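Local coordinates for NAD-dependent protein deacylase 2 (Archaeoglobus fulgidus, PDB 4TWJ) that removes acetyl and longer acyl groups from lysine residues of proteins, among them the archaeal chromatin protein Alba, in a reaction that consumes NAD+, at residues I85-R90 against E245-R250; I147-C150 against S155-V158; I205-K208 against K212-I215. One frame throughout, in Å; residues are numbered along the deposited sequence.

In the fold
The three contacts sample both parts of the sirtuin fold. Contacts 1 and 3 belong to the Rossmann-type domain, built on a six-stranded parallel sheet; their centres lie about 19 Å apart, and their nearest atoms are about 8 Å apart. Contact 2 sits in the zinc-binding module, on the opposite side of the chain's centre from contacts 1 and 3, about 43 Å from contact 1 and 41 Å from contact 3, centre to centre. Along the sequence, contact 1 closes a long loop in which the other two follow in series. In contact 3 the Met213 side chain is about 11 Å from those of Ser192 and Asn217, which bind NAD+; contact 2 holds one of the zinc ligands, and contact 1 lies away from these sites.

Contact 1 of 3, residues I85-R90 against E245-R250; sequences IAELER and EVKRLR
Glu87 carries CG opposite its own amide nitrogen (chi1 -179°) and bends at chi2, which lifts its carboxylate off helix 80-90, while Lys247 reaches across from helix 235-249 as a long chain that turns only at its last torsion (chi4 -78°). The two side chains cross at about a right angle, and Lys247 NZ donates to Glu87 OE2 at 2.8 Å, from the anti side and 24° out of the carboxylate plane. The chains also touch below their charged ends, Lys247 CE lying 4.0 Å from Glu87 CG. Both helices belong to the Rossmann-type domain: helix 80-90 rests on strand 94-99 through Ile85 and Leu88, and the same two residues touch Leu239 and Val243 of helix 235-249, so this ion pair lies above an apolar interface. The second oxygen, Glu87 OE1, takes Arg90 NH2 at 2.7 Å, in the guanidinium plane. Glu87, Arg90 and Lys247 thus form a salt-bridge network, one carboxylate serving two cations, and an alanine here would probably leave Lys247 and Arg90 without their shared counter-charge. Lys247 suits its place because its methylenes span the gap between helices; its side chain also touches Met91.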
# COMPACT_ATOMS: atom_id res chain seq x y z
N ILE A 85 10.31 3.49 6.70
CA ILE A 85 10.36 2.35 5.79
C ILE A 85 11.41 2.57 4.70
O ILE A 85 12.14 1.65 4.34
CB ILE A 85 8.96 2.05 5.20
CG1 ILE A 85 8.04 1.53 6.31
CG2 ILE A 85 9.04 1.02 4.08
CD1 ILE A 85 6.57 1.56 5.97
N ALA A 86 11.50 3.80 4.19
CA ALA A 86 12.55 4.16 3.25
C ALA A 86 13.94 3.97 3.86
O ALA A 86 14.85 3.46 3.21
CB ALA A 86 12.37 5.60 2.78
N GLU A 87 14.09 4.37 5.12
CA GLU A 87 15.38 4.24 5.82
C GLU A 87 15.78 2.77 6.03
O GLU A 87 16.95 2.42 5.88
CB GLU A 87 15.34 4.99 7.16
CG GLU A 87 16.63 4.96 7.97
CD GLU A 87 17.83 5.56 7.26
OE1 GLU A 87 17.66 6.29 6.27
OE2 GLU A 87 18.97 5.30 7.72
N LEU A 88 14.81 1.92 6.35
CA LEU A 88 15.09 0.49 6.50
C LEU A 88 15.57 -0.15 5.18
O LEU A 88 16.35 -1.09 5.21
CB LEU A 88 13.87 -0.26 7.04
CG LEU A 88 13.53 0.02 8.51
CD1 LEU A 88 12.16 -0.53 8.87
CD2 LEU A 88 14.60 -0.54 9.44
N GLU A 89 15.08 0.36 4.05
CA GLU A 89 15.57 -0.08 2.74
C GLU A 89 16.99 0.44 2.50
O GLU A 89 17.87 -0.30 2.05
CB GLU A 89 14.62 0.38 1.63
CG GLU A 89 15.00 -0.13 0.24
CD GLU A 89 13.99 0.24 -0.83
OE1 GLU A 89 13.07 1.03 -0.56
OE2 GLU A 89 14.12 -0.27 -1.96
N ARG A 90 17.21 1.71 2.82
CA ARG A 90 18.54 2.33 2.71
C ARG A 90 19.58 1.56 3.53
O ARG A 90 20.73 1.43 3.11
CB ARG A 90 18.46 3.79 3.17
CG ARG A 90 19.67 4.64 2.82
CD ARG A 90 19.42 6.11 3.11
NE ARG A 90 18.38 6.67 2.24
CZ ARG A 90 17.15 7.04 2.61
NH1 ARG A 90 16.32 7.53 1.70
NH2 ARG A 90 16.73 6.94 3.87
N GLU A 245 15.71 1.63 17.26
CA GLU A 245 16.11 0.43 17.99
C GLU A 245 16.95 -0.50 17.12
O GLU A 245 17.95 -1.06 17.59
CB GLU A 245 14.88 -0.31 18.52
CG GLU A 245 15.17 -1.52 19.40
CD GLU A 245 15.78 -1.17 20.75
OE1 GLU A 245 15.84 0.02 21.12
OE2 GLU A 245 16.20 -2.11 21.45
N VAL A 246 16.57 -0.66 15.86
CA VAL A 246 17.35 -1.45 14.91
C VAL A 246 18.76 -0.87 14.78
O VAL A 246 19.74 -1.61 14.79
CB VAL A 246 16.68 -1.52 13.53
CG1 VAL A 246 17.59 -2.19 12.51
CG2 VAL A 246 15.35 -2.26 13.61
N LYS A 247 18.87 0.45 14.66
CA LYS A 247 20.17 1.10 14.56
C LYS A 247 21.01 0.84 15.82
O LYS A 247 22.21 0.57 15.71
CB LYS A 247 20.03 2.60 14.31
CG LYS A 247 19.60 2.93 12.89
CD LYS A 247 19.27 4.41 12.73
CE LYS A 247 18.76 4.74 11.33
NZ LYS A 247 19.86 4.83 10.34
N ARG A 248 20.38 0.89 16.99
CA ARG A 248 21.09 0.59 18.24
C ARG A 248 21.62 -0.84 18.27
O ARG A 248 22.76 -1.07 18.68
CB ARG A 248 20.18 0.84 19.45
CG ARG A 248 19.85 2.30 19.70
CD ARG A 248 19.08 2.48 21.00
NE ARG A 248 18.46 3.81 21.07
CZ ARG A 248 17.19 4.09 20.77
NH1 ARG A 248 16.34 3.15 20.38
NH2 ARG A 248 16.76 5.34 20.88
N LEU A 249 20.81 -1.79 17.83
CA LEU A 249 21.23 -3.19 17.78
C LEU A 249 22.41 -3.40 16.84
O LEU A 249 23.24 -4.29 17.07
CB LEU A 249 20.06 -4.09 17.36
CG LEU A 249 18.91 -4.17 18.36
CD1 LEU A 249 17.69 -4.81 17.70
CD2 LEU A 249 19.31 -4.94 19.61
N ARG A 250 22.48 -2.59 15.79
CA ARG A 250 23.56 -2.67 14.80
C ARG A 250 24.76 -1.76 15.13
O ARG A 250 25.66 -1.62 14.31
CB ARG A 250 23.02 -2.34 13.41
CG ARG A 250 22.13 -3.43 12.82
CD ARG A 250 21.14 -2.88 11.82
NE ARG A 250 21.78 -2.15 10.72
CZ ARG A 250 22.01 -2.63 9.50
NH1 ARG A 250 21.67 -3.86 9.15
NH2 ARG A 250 22.60 -1.84 8.60

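Contact 2 of 3, residues I147-C150 against S155-V158; sequences IPRC and SYYV. With ZN (zinc ion), chain C.
Val158 CB lies 4.0 Å from Pro148 CB, and Val158 CG2 presses on the backbone of residues 147-150, 3.4 Å from Cys150 N, a fit that suits a compact branched side chain; Phe138 adds to this apolar centre, and Trp64 of helix 60-73 touches Pro148. Further out, Ile147 extends CG1 between its backbone N and carbonyl carbon (chi1 65°), which brings Ile147 CD1 to 3.6 Å from Tyr156 CD1. This is the zinc-binding module of the sirtuin fold: Cys150 SG binds the zinc ion at 2.3 Å together with Cys126, Cys129 and Cys153. Cys150 ends the first segment, and the chain loops through Cys153 before the second begins at Ser155. Cys150 N donates to Ser155 O at 3.0 Å, nearly straight at 166°. Ser155 begins an ST turn, its OG accepting from Tyr157 N at 2.9 Å while also bonding to Asp128. A water accepts from Val158 N and lies 2.8 Å from Pro148 O, linking the two segments. At the outer edge the flat, charged Arg149 guanidinium suits the face of the Tyr156 ring, stacking on it in a cation-pi contact with centres 3.7 Å and planes 12° apart. Its NH2 is held by Gly154 O.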
# COMPACT_ATOMS: atom_id res chain seq x y z
N ILE A 147 -13.69 17.21 -13.09
CA ILE A 147 -13.34 15.80 -13.23
C ILE A 147 -12.53 15.58 -14.50
O ILE A 147 -12.72 16.29 -15.49
CB ILE A 147 -14.56 14.85 -13.22
CG1 ILE A 147 -15.46 15.09 -14.43
CG2 ILE A 147 -15.34 14.99 -11.92
CD1 ILE A 147 -16.36 13.92 -14.76
N PRO A 148 -11.61 14.60 -14.48
CA PRO A 148 -10.91 14.24 -15.70
C PRO A 148 -11.88 13.90 -16.83
O PRO A 148 -12.83 13.15 -16.63
CB PRO A 148 -10.09 13.02 -15.28
CG PRO A 148 -9.82 13.26 -13.84
CD PRO A 148 -11.08 13.88 -13.31
N ARG A 149 -11.63 14.50 -17.99
CA ARG A 149 -12.37 14.22 -19.22
C ARG A 149 -11.33 13.97 -20.29
O ARG A 149 -10.26 14.58 -20.26
CB ARG A 149 -13.24 15.41 -19.62
CG ARG A 149 -14.38 15.74 -18.67
CD ARG A 149 -15.59 14.84 -18.87
NE ARG A 149 -16.18 14.96 -20.21
CZ ARG A 149 -17.04 15.90 -20.60
NH1 ARG A 149 -17.47 16.85 -19.76
NH2 ARG A 149 -17.50 15.89 -21.85
N CYS A 150 -11.63 13.10 -21.24
CA CYS A 150 -10.71 12.86 -22.34
C CYS A 150 -10.70 14.07 -23.28
O CYS A 150 -11.74 14.46 -23.80
CB CYS A 150 -11.11 11.63 -23.11
SG CYS A 150 -10.00 11.23 -24.48
N SER A 155 -14.85 12.05 -23.67
CA SER A 155 -15.46 11.04 -22.80
C SER A 155 -15.35 11.36 -21.32
O SER A 155 -14.39 12.00 -20.87
CB SER A 155 -14.83 9.66 -23.06
OG SER A 155 -15.39 8.67 -22.21
N TYR A 156 -16.35 10.91 -20.56
CA TYR A 156 -16.32 10.95 -19.11
C TYR A 156 -15.58 9.75 -18.52
O TYR A 156 -15.44 9.65 -17.30
CB TYR A 156 -17.76 10.96 -18.56
CG TYR A 156 -18.44 12.31 -18.55
CD1 TYR A 156 -18.60 13.03 -17.37
CD2 TYR A 156 -18.95 12.87 -19.72
CE1 TYR A 156 -19.22 14.27 -17.36
CE2 TYR A 156 -19.58 14.10 -19.72
CZ TYR A 156 -19.71 14.80 -18.53
OH TYR A 156 -20.34 16.02 -18.52
N TYR A 157 -15.11 8.83 -19.36
CA TYR A 157 -14.52 7.57 -18.89
C TYR A 157 -12.99 7.56 -18.93
O TYR A 157 -12.39 6.72 -19.60
CB TYR A 157 -15.09 6.39 -19.68
CG TYR A 157 -16.53 6.11 -19.37
CD1 TYR A 157 -17.55 6.80 -20.02
CD2 TYR A 157 -16.88 5.17 -18.41
CE1 TYR A 157 -18.88 6.55 -19.73
CE2 TYR A 157 -18.20 4.92 -18.11
CZ TYR A 157 -19.20 5.61 -18.77
OH TYR A 157 -20.52 5.34 -18.46
N VAL A 158 -12.38 8.49 -18.21
CA VAL A 158 -10.94 8.48 -18.00
C VAL A 158 -10.66 7.68 -16.74
O VAL A 158 -11.00 8.11 -15.63
CB VAL A 158 -10.36 9.90 -17.84
CG1 VAL A 158 -8.86 9.84 -17.57
CG2 VAL A 158 -10.65 10.73 -19.08
ZN ZN C . -11.16 9.43 -25.39
O HOH W 1 -13.32 10.39 -16.21

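Contact 3 of 3, residues I205-K208 against K212-I215; sequences IAKK and KMII
In the Rossmann-type domain, strand 186-190, helix 201-208 and strand 212-217 form a beta-alpha-beta unit, and this contact lies where the helix ends and the chain, after only three intervening residues, enters the second strand. Met213, near the start of that strand, sends its CB toward the helix, its CA lying 6.8 Å from the CA of Lys207. Chi1, chi2 and chi3 of the methionine all lie close to -60°, so the chain curls compactly instead of stretching out, and its sulfur comes to rest against the last turn of the helix. Met213 SD is 4.0 Å from Ala206 CB and 3.7 Å from Lys207 N, so the sulfur touches the helix backbone as well as a side chain. Alanine suits its place because a single methyl lets the sulfur approach this closely; Phe187 of the preceding strand touches both Ala206 and Met213, and Phe227 also packs on the methionine. Lys207 covers the outer margin. Its CG stands anti to the backbone N (chi1 175°), and a bend at chi2 carries the aliphatic chain obliquely across Met213, with Lys207 CD 3.8 Å from Met213 CG. The ammonium group passes beyond the methionine to hydrogen-bond with Ile226 O, so one residue gives methylenes to the packing and a hydrogen bond to the loop before strand 229-232. The strand itself is held by its neighbours: backbone bonds join Lys212 and Ile214 to Phe187, and Met213 to Val229. Across the contact there is no hydrogen bond or salt bridge. Cohesion between helix and strand here therefore rests on dispersion and the burial of apolar surface, for which methionine, with its flexible chain and polarisable sulfur, is well suited because it can mould itself to the helix surface.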
# COMPACT_ATOMS: atom_id res chain seq x y z
N ILE A 205 1.03 -16.33 3.02
CA ILE A 205 2.10 -16.98 2.27
C ILE A 205 3.44 -16.86 3.01
O ILE A 205 4.18 -17.84 3.12
CB ILE A 205 2.22 -16.40 0.84
CG1 ILE A 205 1.00 -16.82 0.01
CG2 ILE A 205 3.51 -16.84 0.17
CD1 ILE A 205 0.86 -16.07 -1.30
N ALA A 206 3.74 -15.67 3.51
CA ALA A 206 4.98 -15.45 4.26
C ALA A 206 5.00 -16.29 5.54
O ALA A 206 6.03 -16.88 5.89
CB ALA A 206 5.15 -13.97 4.58
N LYS A 207 3.86 -16.35 6.22
CA LYS A 207 3.71 -17.15 7.44
C LYS A 207 3.98 -18.63 7.16
O LYS A 207 4.75 -19.28 7.87
CB LYS A 207 2.31 -16.95 8.03
CG LYS A 207 1.97 -17.82 9.23
CD LYS A 207 2.59 -17.32 10.51
CE LYS A 207 2.00 -18.04 11.71
NZ LYS A 207 2.55 -17.53 12.98
N LYS A 208 3.35 -19.16 6.11
CA LYS A 208 3.56 -20.56 5.71
C LYS A 208 5.02 -20.84 5.36
O LYS A 208 5.53 -21.94 5.61
CB LYS A 208 2.66 -20.91 4.52
CG LYS A 208 2.91 -22.30 3.92
CD LYS A 208 2.11 -22.53 2.65
CE LYS A 208 0.66 -22.90 2.94
NZ LYS A 208 -0.02 -23.44 1.73
N LYS A 212 9.11 -14.52 10.18
CA LYS A 212 8.67 -13.90 11.43
C LYS A 212 7.70 -12.78 11.07
O LYS A 212 8.01 -11.95 10.20
CB LYS A 212 9.86 -13.35 12.21
CG LYS A 212 10.90 -14.40 12.58
CD LYS A 212 10.32 -15.53 13.42
CE LYS A 212 9.80 -15.03 14.76
NZ LYS A 212 9.54 -16.16 15.70
N MET A 213 6.55 -12.76 11.73
CA MET A 213 5.43 -11.91 11.34
C MET A 213 5.21 -10.78 12.33
O MET A 213 5.02 -11.02 13.52
CB MET A 213 4.16 -12.76 11.23
CG MET A 213 4.25 -13.94 10.28
SD MET A 213 4.56 -13.53 8.55
CE MET A 213 3.15 -12.50 8.20
N ILE A 214 5.24 -9.54 11.83
CA ILE A 214 5.04 -8.34 12.64
C ILE A 214 3.84 -7.57 12.08
O ILE A 214 3.70 -7.44 10.87
CB ILE A 214 6.28 -7.42 12.59
CG1 ILE A 214 7.53 -8.16 13.08
CG2 ILE A 214 6.05 -6.16 13.42
CD1 ILE A 214 8.82 -7.53 12.63
N ILE A 215 2.98 -7.06 12.96
CA ILE A 215 1.88 -6.19 12.53
C ILE A 215 1.85 -4.91 13.36
O ILE A 215 2.02 -4.95 14.58
CB ILE A 215 0.52 -6.93 12.54
CG1 ILE A 215 -0.58 -6.06 11.92
CG2 ILE A 215 0.12 -7.39 13.94
CD1 ILE A 215 -1.77 -6.87 11.45